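Local coordinates for Aac(6')-Ih protein (Acinetobacter baumannii, PDB 4E8O) that probably transfers an acetyl group from acetyl coenzyme A to the 6'-amino group of aminoglycoside antibiotics, a resistance reaction of the GNAT superfamily, at residues B[82-87]-B[98-103]. Numbering follows the deposited sequence.
Sequences SIRYEY and FLEGIF
R84 runs from its own strand across F98 to the carboxylate of E100. CB leaves on the side facing 98-103; CG, turned away from the carbonyl carbon (chi1 -59°), rests 3.7 Å from F98 CB. A bend at chi2 brings the guanidinium over one face of the phenyl ring, offset toward its rim. NE then meets two acceptors close to the guanidinium plane: S82 OG at 3.0 Å and E100 OE2 at 3.2 Å. CZ lies 4.4 Å from the F98 ring centroid, 22° off the ring normal, which qualifies as cation-pi, although the two planes are 34° apart. At the tip, NH2 forms a salt bridge to E100 OE2 (3.0 Å), so the side-on grip ends on one oxygen.

The backbone frame is the antiparallel hairpin of strands 75-84 and 96-104, central in the GNAT sheet. S82 and F98 are a hydrogen-bonded pair, with S82 N to F98 O at 2.9 Å and F98 N to S82 O at 2.8 Å. Beyond this pair the spacing slips by one residue: E80 is matched by both E100 and G101, the definition of a classic beta bulge.

S82 OG donates to E100 OE2 (2.5 Å), which receives it on its anti lone pair, away from OE1. OE2 thus accepts from S82 OG, R84 NE and R84 NH2, three donors gripping a single oxygen. Beyond the hairpin, F98 packs on A134 and D136 of strand 132-138, while R84 touches E86 of the second subunit.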
ATOM      1  N   SER B  82       5.362  -0.942  11.055  1.00 17.36           N
ATOM      2  CA  SER B  82       5.145  -2.330  10.676  1.00 18.01           C
ATOM      3  C   SER B  82       6.192  -2.776   9.673  1.00 19.28           C
ATOM      4  O   SER B  82       6.891  -1.950   9.077  1.00 18.67           O
ATOM      5  CB  SER B  82       3.761  -2.505  10.061  1.00 17.97           C
ATOM      6  OG  SER B  82       3.612  -1.701   8.902  1.00 17.66           O
ATOM      7  N   ILE B  83       6.308  -4.090   9.502  1.00 20.08           N
ATOM      8  CA  ILE B  83       7.080  -4.653   8.408  1.00 21.38           C
ATOM      9  C   ILE B  83       6.079  -5.077   7.337  1.00 21.14           C
ATOM     10  O   ILE B  83       5.126  -5.800   7.635  1.00 20.45           O
ATOM     11  CB  ILE B  83       7.897  -5.882   8.848  1.00 23.37           C
ATOM     12  CG1 ILE B  83       8.772  -5.554  10.066  1.00 23.60           C
ATOM     13  CG2 ILE B  83       8.738  -6.392   7.686  1.00 23.55           C
ATOM     14  CD1 ILE B  83       9.821  -4.474   9.817  1.00 23.73           C
ATOM     15  N   ARG B  84       6.285  -4.621   6.102  1.00 21.26           N
ATOM     16  CA  ARG B  84       5.352  -4.901   5.007  1.00 22.22           C
ATOM     17  C   ARG B  84       5.982  -5.848   4.003  1.00 25.59           C
ATOM     18  O   ARG B  84       7.121  -5.633   3.584  1.00 26.26           O
ATOM     19  CB  ARG B  84       4.969  -3.610   4.282  1.00 21.54           C
ATOM     20  CG  ARG B  84       4.312  -2.554   5.148  1.00 22.01           C
ATOM     21  CD  ARG B  84       3.004  -3.046   5.730  1.00 24.30           C
ATOM     22  NE  ARG B  84       2.203  -1.946   6.268  1.00 25.77           N
ATOM     23  CZ  ARG B  84       1.343  -1.231   5.548  1.00 27.02           C
ATOM     24  NH1 ARG B  84       1.168  -1.498   4.256  1.00 26.57           N
ATOM     25  NH2 ARG B  84       0.652  -0.254   6.118  1.00 26.72           N
ATOM     26  N   TYR B  85       5.241  -6.880   3.602  1.00 26.86           N
ATOM     27  CA  TYR B  85       5.756  -7.857   2.649  1.00 29.42           C
ATOM     28  C   TYR B  85       5.118  -7.707   1.272  1.00 29.76           C
ATOM     29  O   TYR B  85       5.572  -8.306   0.298  1.00 30.72           O
ATOM     30  CB  TYR B  85       5.588  -9.279   3.188  1.00 31.44           C
ATOM     31  CG  TYR B  85       6.573  -9.594   4.287  1.00 33.79           C
ATOM     32  CD1 TYR B  85       7.780 -10.218   4.004  1.00 36.82           C
ATOM     33  CD2 TYR B  85       6.311  -9.240   5.602  1.00 33.70           C
ATOM     34  CE1 TYR B  85       8.691 -10.495   5.004  1.00 38.25           C
ATOM     35  CE2 TYR B  85       7.215  -9.514   6.605  1.00 35.44           C
ATOM     36  CZ  TYR B  85       8.403 -10.138   6.299  1.00 38.25           C
ATOM     37  OH  TYR B  85       9.303 -10.411   7.301  1.00 41.57           O
ATOM     38  N   GLU B  86       4.073  -6.892   1.197  1.00 27.99           N
ATOM     39  CA  GLU B  86       3.441  -6.589  -0.079  1.00 28.03           C
ATOM     40  C   GLU B  86       3.980  -5.257  -0.595  1.00 28.00           C
ATOM     41  O   GLU B  86       4.472  -4.440   0.190  1.00 25.95           O
ATOM     42  CB  GLU B  86       1.920  -6.562   0.084  1.00 26.70           C
ATOM     43  CG  GLU B  86       1.330  -7.936   0.399  1.00 26.79           C
ATOM     44  CD  GLU B  86      -0.150  -7.878   0.702  1.00 26.08           C
ATOM     45  OE1 GLU B  86      -0.674  -6.756   0.867  1.00 22.86           O
ATOM     46  OE2 GLU B  86      -0.790  -8.949   0.779  1.00 29.52           O
ATOM     47  N   TYR B  87       3.896  -5.042  -1.906  1.00 29.62           N
ATOM     48  CA  TYR B  87       4.515  -3.865  -2.525  1.00 29.77           C
ATOM     49  C   TYR B  87       4.059  -2.526  -1.948  1.00 27.50           C
ATOM     50  O   TYR B  87       2.868  -2.200  -1.977  1.00 28.22           O
ATOM     51  CB  TYR B  87       4.302  -3.857  -4.041  1.00 30.70           C
ATOM     52  CG  TYR B  87       4.870  -2.613  -4.681  1.00 31.54           C
ATOM     53  CD1 TYR B  87       6.243  -2.446  -4.808  1.00 32.57           C
ATOM     54  CD2 TYR B  87       4.041  -1.593  -5.131  1.00 31.26           C
ATOM     55  CE1 TYR B  87       6.774  -1.306  -5.377  1.00 33.47           C
ATOM     56  CE2 TYR B  87       4.565  -0.448  -5.702  1.00 31.95           C
ATOM     57  CZ  TYR B  87       5.930  -0.314  -5.821  1.00 33.53           C
ATOM     58  OH  TYR B  87       6.454   0.822  -6.389  1.00 35.92           O
ATOM     59  N   PHE B  98       7.553   0.282   7.596  1.00 18.65           N
ATOM     60  CA  PHE B  98       6.579   1.302   7.220  1.00 19.14           C
ATOM     61  C   PHE B  98       6.107   2.072   8.442  1.00 18.34           C
ATOM     62  O   PHE B  98       5.750   1.467   9.456  1.00 19.80           O
ATOM     63  CB  PHE B  98       5.396   0.670   6.474  1.00 19.92           C
ATOM     64  CG  PHE B  98       4.423   1.674   5.904  1.00 21.13           C
ATOM     65  CD1 PHE B  98       4.552   2.125   4.597  1.00 22.64           C
ATOM     66  CD2 PHE B  98       3.368   2.146   6.668  1.00 21.58           C
ATOM     67  CE1 PHE B  98       3.654   3.042   4.070  1.00 23.48           C
ATOM     68  CE2 PHE B  98       2.463   3.062   6.150  1.00 22.59           C
ATOM     69  CZ  PHE B  98       2.607   3.511   4.848  1.00 23.35           C
ATOM     70  N   LEU B  99       6.117   3.401   8.345  1.00 17.16           N
ATOM     71  CA  LEU B  99       5.686   4.258   9.448  1.00 18.68           C
ATOM     72  C   LEU B  99       4.171   4.378   9.444  1.00 19.93           C
ATOM     73  O   LEU B  99       3.591   4.984   8.538  1.00 20.77           O
ATOM     74  CB  LEU B  99       6.319   5.652   9.336  1.00 19.33           C
ATOM     75  CG  LEU B  99       6.085   6.565  10.538  1.00 20.52           C
ATOM     76  CD1 LEU B  99       6.743   5.962  11.757  1.00 20.53           C
ATOM     77  CD2 LEU B  99       6.606   7.976  10.290  1.00 22.36           C
ATOM     78  N   GLU B 100       3.528   3.793  10.450  1.00 20.34           N
ATOM     79  CA  GLU B 100       2.077   3.811  10.512  1.00 20.08           C
ATOM     80  C   GLU B 100       1.590   5.096  11.157  1.00 21.92           C
ATOM     81  O   GLU B 100       0.566   5.645  10.756  1.00 21.94           O
ATOM     82  CB  GLU B 100       1.557   2.600  11.285  1.00 21.31           C
ATOM     83  CG  GLU B 100       2.015   1.260  10.723  1.00 22.06           C
ATOM     84  CD  GLU B 100       1.189   0.803   9.542  1.00 23.40           C
ATOM     85  OE1 GLU B 100       0.187   1.470   9.218  1.00 23.85           O
ATOM     86  OE2 GLU B 100       1.537  -0.235   8.934  1.00 23.98           O
ATOM     87  N   GLY B 101       2.329   5.580  12.152  1.00 22.57           N
ATOM     88  CA  GLY B 101       1.933   6.789  12.841  1.00 22.63           C
ATOM     89  C   GLY B 101       2.991   7.288  13.795  1.00 24.21           C
ATOM     90  O   GLY B 101       3.678   6.503  14.452  1.00 24.46           O
ATOM     91  N   ILE B 102       3.120   8.605  13.868  1.00 24.42           N
ATOM     92  CA  ILE B 102       4.001   9.221  14.840  1.00 25.44           C
ATOM     93  C   ILE B 102       3.305  10.461  15.382  1.00 26.11           C
ATOM     94  O   ILE B 102       2.630  11.180  14.639  1.00 25.97           O
ATOM     95  CB  ILE B 102       5.372   9.565  14.218  1.00 26.79           C
ATOM     96  CG1 ILE B 102       6.327  10.117  15.280  1.00 29.13           C
ATOM     97  CG2 ILE B 102       5.206  10.508  13.029  1.00 26.70           C
ATOM     98  CD1 ILE B 102       7.719  10.414  14.758  1.00 30.34           C
ATOM     99  N   PHE B 103       3.434  10.694  16.681  1.00 26.58           N
ATOM    100  CA  PHE B 103       2.844  11.878  17.279  1.00 27.60           C
ATOM    101  C   PHE B 103       3.683  12.352  18.445  1.00 28.42           C
ATOM    102  O   PHE B 103       3.972  11.583  19.357  1.00 28.98           O
ATOM    103  CB  PHE B 103       1.421  11.602  17.760  1.00 28.63           C
ATOM    104  CG  PHE B 103       0.846  12.712  18.587  1.00 31.57           C
ATOM    105  CD1 PHE B 103       0.349  13.857  17.983  1.00 33.52           C
ATOM    106  CD2 PHE B 103       0.815  12.619  19.969  1.00 32.56           C
ATOM    107  CE1 PHE B 103      -0.172  14.890  18.744  1.00 36.32           C
ATOM    108  CE2 PHE B 103       0.297  13.640  20.734  1.00 35.58           C
ATOM    109  CZ  PHE B 103      -0.201  14.780  20.122  1.00 37.23           C
TER